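Local coordinates for protein geranyltranstransferase (Marinomonas sp. MED121, PDB 4F62) that probably catalyses the chain-elongating condensation of allylic diphosphates with isopentenyl diphosphate, as an isoprenoid synthase of the polyprenyl transferase type, at residues Ser56-Val60 / Gly61-Ser65; Gly192-Thr196 / Gly197-Pro201. All coordinates share one frame; numbering follows the deposited sequence.

Contact 1: Ser56-Val60 / Gly61-Ser65; sequences SAQLV and GDISS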
ATOM      1  N   SER A  56      17.342 -15.931  -4.789  1.00 36.62           N
ATOM      2  CA  SER A  56      18.301 -15.146  -4.019  1.00 39.44           C
ATOM      3  C   SER A  56      18.407 -15.658  -2.589  1.00 39.51           C
ATOM      4  O   SER A  56      19.505 -15.740  -2.039  1.00 44.89           O
ATOM      5  CB  SER A  56      17.902 -13.672  -4.010  1.00 43.82           C
ATOM      6  OG  SER A  56      17.846 -13.205  -5.341  1.00 58.49           O
ATOM      7  N   ALA A  57      17.270 -15.998  -1.987  1.00 38.46           N
ATOM      8  CA  ALA A  57      17.280 -16.597  -0.650  1.00 42.19           C
ATOM      9  C   ALA A  57      18.136 -17.861  -0.644  1.00 48.77           C
ATOM     10  O   ALA A  57      18.932 -18.079   0.268  1.00 45.98           O
ATOM     11  CB  ALA A  57      15.865 -16.916  -0.180  1.00 37.72           C
ATOM     12  N   GLN A  58      17.974 -18.688  -1.673  1.00 51.17           N
ATOM     13  CA  GLN A  58      18.730 -19.932  -1.788  1.00 54.41           C
ATOM     14  C   GLN A  58      20.217 -19.686  -1.951  1.00 48.54           C
ATOM     15  O   GLN A  58      21.041 -20.418  -1.412  1.00 63.84           O
ATOM     16  CB  GLN A  58      18.231 -20.736  -2.978  1.00 60.58           C
ATOM     17  CG  GLN A  58      17.019 -21.550  -2.679  1.00 63.06           C
ATOM     18  CD  GLN A  58      16.958 -22.772  -3.549  1.00 59.34           C
ATOM     19  OE1 GLN A  58      17.495 -22.781  -4.661  1.00 56.40           O
ATOM     20  NE2 GLN A  58      16.325 -23.826  -3.043  1.00 51.83           N
ATOM     21  N   LEU A  59      20.552 -18.653  -2.707  1.00 53.97           N
ATOM     22  CA  LEU A  59      21.941 -18.263  -2.888  1.00 56.17           C
ATOM     23  C   LEU A  59      22.654 -18.073  -1.551  1.00 61.55           C
ATOM     24  O   LEU A  59      23.717 -18.654  -1.327  1.00 63.18           O
ATOM     25  CB  LEU A  59      22.017 -16.972  -3.693  1.00 56.77           C
ATOM     26  CG  LEU A  59      23.423 -16.537  -4.090  1.00 60.69           C
ATOM     27  CD1 LEU A  59      23.944 -17.465  -5.164  1.00 65.35           C
ATOM     28  CD2 LEU A  59      23.421 -15.113  -4.576  1.00 55.20           C
ATOM     29  N   VAL A  60      22.056 -17.293  -0.646  1.00 48.44           N
ATOM     30  CA  VAL A  60      22.774 -16.854   0.553  1.00 46.89           C
ATOM     31  C   VAL A  60      22.407 -17.586   1.848  1.00 52.89           C
ATOM     32  O   VAL A  60      23.113 -17.477   2.855  1.00 55.50           O
ATOM     33  CB  VAL A  60      22.630 -15.338   0.772  1.00 47.50           C
ATOM     34  CG1 VAL A  60      23.120 -14.579  -0.456  1.00 45.32           C
ATOM     35  CG2 VAL A  60      21.186 -14.996   1.071  1.00 48.23           C
ATOM     36  N   GLY A  61      21.303 -18.320   1.826  1.00 51.06           N
ATOM     37  CA  GLY A  61      20.874 -19.062   2.994  1.00 56.80           C
ATOM     38  C   GLY A  61      19.745 -20.017   2.670  1.00 59.42           C
ATOM     39  O   GLY A  61      19.824 -20.789   1.712  1.00 60.92           O
ATOM     40  N   ASP A  62      18.680 -19.956   3.460  1.00 57.54           N
ATOM     41  CA  ASP A  62      17.553 -20.846   3.245  1.00 55.60           C
ATOM     42  C   ASP A  62      16.239 -20.084   3.038  1.00 47.47           C
ATOM     43  O   ASP A  62      16.018 -19.035   3.641  1.00 45.78           O
ATOM     44  CB  ASP A  62      17.457 -21.828   4.408  1.00 65.20           C
ATOM     45  CG  ASP A  62      18.766 -22.588   4.632  1.00 74.98           C
ATOM     46  OD1 ASP A  62      19.316 -23.140   3.648  1.00 76.24           O
ATOM     47  OD2 ASP A  62      19.255 -22.609   5.781  1.00 78.62           O
ATOM     48  N   ILE A  63      15.395 -20.602   2.149  1.00 47.35           N
ATOM     49  CA  ILE A  63      14.060 -20.053   1.943  1.00 51.35           C
ATOM     50  C   ILE A  63      13.288 -20.122   3.265  1.00 50.58           C
ATOM     51  O   ILE A  63      13.287 -21.156   3.940  1.00 46.53           O
ATOM     52  CB  ILE A  63      13.292 -20.822   0.840  1.00 44.99           C
ATOM     53  CG1 ILE A  63      13.978 -20.636  -0.521  1.00 45.14           C
ATOM     54  CG2 ILE A  63      11.851 -20.332   0.773  1.00 40.93           C
ATOM     55  CD1 ILE A  63      13.498 -21.609  -1.620  1.00 38.65           C
ATOM     56  N   SER A  64      12.640 -19.018   3.629  1.00 43.84           N
ATOM     57  CA  SER A  64      12.026 -18.866   4.940  1.00 50.75           C
ATOM     58  C   SER A  64      10.624 -18.307   4.803  1.00 48.47           C
ATOM     59  O   SER A  64      10.204 -17.965   3.704  1.00 40.62           O
ATOM     60  CB  SER A  64      12.853 -17.901   5.794  1.00 50.82           C
ATOM     61  OG  SER A  64      14.124 -18.450   6.065  1.00 60.31           O
ATOM     62  N   SER A  65       9.912 -18.199   5.922  1.00 42.55           N
ATOM     63  CA  SER A  65       8.552 -17.678   5.892  1.00 42.46           C
ATOM     64  C   SER A  65       8.514 -16.258   5.324  1.00 42.65           C
ATOM     65  O   SER A  65       7.617 -15.925   4.541  1.00 42.80           O
ATOM     66  CB  SER A  65       7.898 -17.754   7.281  1.00 47.66           C
ATOM     67  OG  SER A  65       8.570 -16.917   8.202  1.00 57.92           O
TER

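Contact 2: Gly192-Thr196 / Gly197-Pro201; sequences GALST and GQVKP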
ATOM      1  N   GLY A 192      14.639 -11.234  -1.137  1.00 38.05           N
ATOM      2  CA  GLY A 192      14.898 -12.656  -1.056  1.00 33.79           C
ATOM      3  C   GLY A 192      16.080 -12.952  -0.158  1.00 34.76           C
ATOM      4  O   GLY A 192      15.969 -13.743   0.788  1.00 37.33           O
ATOM      5  N   ALA A 193      17.206 -12.307  -0.449  1.00 39.05           N
ATOM      6  CA  ALA A 193      18.440 -12.482   0.322  1.00 36.98           C
ATOM      7  C   ALA A 193      18.272 -12.040   1.783  1.00 36.83           C
ATOM      8  O   ALA A 193      18.635 -12.767   2.723  1.00 40.62           O
ATOM      9  CB  ALA A 193      19.566 -11.709  -0.349  1.00 34.11           C
ATOM     10  N   LEU A 194      17.717 -10.851   1.983  1.00 39.52           N
ATOM     11  CA  LEU A 194      17.439 -10.368   3.344  1.00 38.29           C
ATOM     12  C   LEU A 194      16.536 -11.321   4.130  1.00 39.11           C
ATOM     13  O   LEU A 194      16.749 -11.545   5.320  1.00 41.87           O
ATOM     14  CB  LEU A 194      16.808  -8.967   3.305  1.00 40.83           C
ATOM     15  CG  LEU A 194      17.697  -7.792   2.874  1.00 37.32           C
ATOM     16  CD1 LEU A 194      16.830  -6.618   2.425  1.00 36.59           C
ATOM     17  CD2 LEU A 194      18.604  -7.356   4.035  1.00 40.71           C
ATOM     18  N   SER A 195      15.544 -11.909   3.462  1.00 35.36           N
ATOM     19  CA  SER A 195      14.549 -12.725   4.164  1.00 36.94           C
ATOM     20  C   SER A 195      15.177 -13.945   4.821  1.00 37.67           C
ATOM     21  O   SER A 195      14.557 -14.563   5.684  1.00 37.33           O
ATOM     22  CB  SER A 195      13.432 -13.179   3.219  1.00 39.31           C
ATOM     23  OG  SER A 195      13.875 -14.226   2.367  1.00 39.75           O
ATOM     24  N   THR A 196      16.408 -14.278   4.426  1.00 38.94           N
ATOM     25  CA  THR A 196      17.133 -15.410   5.033  1.00 43.06           C
ATOM     26  C   THR A 196      17.673 -15.097   6.424  1.00 47.21           C
ATOM     27  O   THR A 196      17.981 -16.011   7.194  1.00 47.09           O
ATOM     28  CB  THR A 196      18.351 -15.837   4.201  1.00 40.42           C
ATOM     29  OG1 THR A 196      19.335 -14.798   4.271  1.00 40.01           O
ATOM     30  CG2 THR A 196      17.965 -16.078   2.748  1.00 40.49           C
ATOM     31  N   GLY A 197      17.835 -13.810   6.727  1.00 48.89           N
ATOM     32  CA  GLY A 197      18.396 -13.407   8.009  1.00 50.27           C
ATOM     33  C   GLY A 197      19.908 -13.582   8.059  1.00 58.16           C
ATOM     34  O   GLY A 197      20.511 -13.519   9.130  1.00 68.20           O
ATOM     35  N   GLN A 198      20.520 -13.787   6.894  1.00 58.01           N
ATOM     36  CA  GLN A 198      21.931 -14.175   6.798  1.00 68.86           C
ATOM     37  C   GLN A 198      22.768 -13.382   5.793  1.00 66.21           C
ATOM     38  O   GLN A 198      23.981 -13.596   5.701  1.00 71.60           O
ATOM     39  CB  GLN A 198      22.038 -15.649   6.387  1.00 71.50           C
ATOM     40  CG  GLN A 198      21.889 -16.660   7.489  1.00 76.74           C
ATOM     41  CD  GLN A 198      22.307 -18.038   7.027  1.00 77.22           C
ATOM     42  OE1 GLN A 198      23.056 -18.174   6.056  1.00 77.95           O
ATOM     43  NE2 GLN A 198      21.824 -19.070   7.714  1.00 77.60           N
ATOM     44  N   VAL A 199      22.145 -12.508   5.010  1.00 60.12           N
ATOM     45  CA  VAL A 199      22.888 -11.849   3.927  1.00 57.92           C
ATOM     46  C   VAL A 199      23.922 -10.846   4.448  1.00 57.43           C
ATOM     47  O   VAL A 199      23.690 -10.148   5.432  1.00 52.85           O
ATOM     48  CB  VAL A 199      21.954 -11.186   2.875  1.00 46.57           C
ATOM     49  CG1 VAL A 199      21.295  -9.943   3.442  1.00 43.48           C
ATOM     50  CG2 VAL A 199      22.721 -10.855   1.601  1.00 47.08           C
ATOM     51  N   LYS A 200      25.077 -10.811   3.794  1.00 60.46           N
ATOM     52  CA  LYS A 200      26.142  -9.893   4.164  1.00 61.31           C
ATOM     53  C   LYS A 200      26.114  -8.755   3.160  1.00 59.76           C
ATOM     54  O   LYS A 200      25.644  -8.946   2.031  1.00 58.35           O
ATOM     55  CB  LYS A 200      27.491 -10.616   4.146  1.00 67.85           C
ATOM     56  CG  LYS A 200      27.436 -12.016   4.732  1.00 76.54           C
ATOM     57  CD  LYS A 200      28.828 -12.520   5.091  1.00 90.25           C
ATOM     58  CE  LYS A 200      28.862 -14.038   5.243  1.00 98.22           C
ATOM     59  NZ  LYS A 200      28.938 -14.725   3.919  1.00 99.39           N
ATOM     60  N   PRO A 201      26.607  -7.566   3.562  1.00 57.35           N
ATOM     61  CA  PRO A 201      26.495  -6.377   2.703  1.00 58.55           C
ATOM     62  C   PRO A 201      27.132  -6.573   1.329  1.00 58.35           C
ATOM     63  O   PRO A 201      26.601  -6.084   0.329  1.00 56.47           O
ATOM     64  CB  PRO A 201      27.263  -5.303   3.486  1.00 59.39           C
ATOM     65  CG  PRO A 201      27.249  -5.778   4.908  1.00 59.22           C
ATOM     66  CD  PRO A 201      27.325  -7.274   4.818  1.00 55.95           C
TER

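Contact 1: Ser56-Val60 / Gly61-Ser65
Gln58 and Ile63 meet because both first torsions set CG of Gln58 (chi1 -83°) and CG1 of Ile63 (chi1 -65°) opposite their own carbonyl carbons. From there the glutamine runs on extended and crosses the isoleucine at a slant, its CG lying 3.7 Å from CD1 of Ile63, while the amide's CD and NE2 stay near that same methyl, NE2 of Gln58 at 3.9 Å from it. CB of Ala57 also meets Ile63 CG1, at 4.2 Å, a looser apolar contact. This is the C-terminal end of helix 48-60 and its short connection to helix 65-86 in the all-helical fold of the polyprenyl synthetase family: Gly61 N donates to Ala57 O at 2.8 Å, an i+4 bond bent to 143° at the hydrogen, after which Gly61 leaves helical angles and the chain doubles back past the last turn. Were Gln58 an alanine, the loss of CG and the amide would probably uncover CD1 of Ile63 on that side and let the isoleucine end turn more freely. Farther along, Ser64 OG donates to Asp62 O over 3.1 Å, from above the carbonyl plane. Phe8 and Arg15 of helix 5-23 also touch Gln58 and Ile63, respectively.

Contact 2: Gly192-Thr196 / Gly197-Pro201
Gly197 N donates to Leu194 O over 2.9 Å, closing a type I beta turn from Leu194 to Gly197, and the positive phi of Gly197 (77°), which favours glycine, takes the chain out of the helical path. The bond is fairly straight at its hydrogen, although the donor stands above the carbonyl plane.

Thr196 ties the turn together through its hydroxyl. With chi1 at 69°, OG1 sits between the backbone N and the carbonyl carbon, where it can serve both sides of the turn: it donates to Ala193 O at 2.6 Å, nearly in line with that C=O, and accepts from Gln198 N at 3.1 Å, a bond bent to 141°. Ala193 O also takes the Thr196 amide, so one residue grips this helix-end carbonyl twice. A step earlier Ser195 OG donates to Gly192 O at 2.7 Å and is hydrogen-bonded as well to Thr67 OG1 of helix 65-86.

Beyond the glycine, Val199 points back toward the helix end and divides its methyls between two residues. CG2 rests on CB of Ala193 at 3.8 Å, while CG1 meets CD2 of Leu194, also at 3.8 Å, the two side chains slanting across each other. CB of Val199 itself lies 3.7 Å from Ala193 O, so the valine packs against backbone as well as side chains.

In this all-helical fold residues 197-201 carry the chain from helix 170-194 to helix 201-226. Leu204 of the latter touches both Ala193 and Val199, Leu194 packs on Lys139, Leu140 and Glu143 of helix 134-148, and Thr196 faces Ala57 and Val60 of helix 48-60.

How the contacts relate
Contacts 1 and 2 are two helix ends packed side by side, their centres about 7 Å apart, although well over a hundred residues separate them along the chain. The evidence for direct packing is local: Ala57 CB lies 3.3 Å from Gly192 O, and the CG2 methyl of Thr196 comes within 3.3 Å of Ala57 O and 3.7 Å of Asp62 O. That methyl thus sits against both the end of helix 48-60 and the loop that follows it. Neither contact contains a ligand or metal. In this family the first aspartate-rich motif, which binds diphosphate through magnesium, probably lies at the far end of helix 65-86, the helix that begins at contact 1.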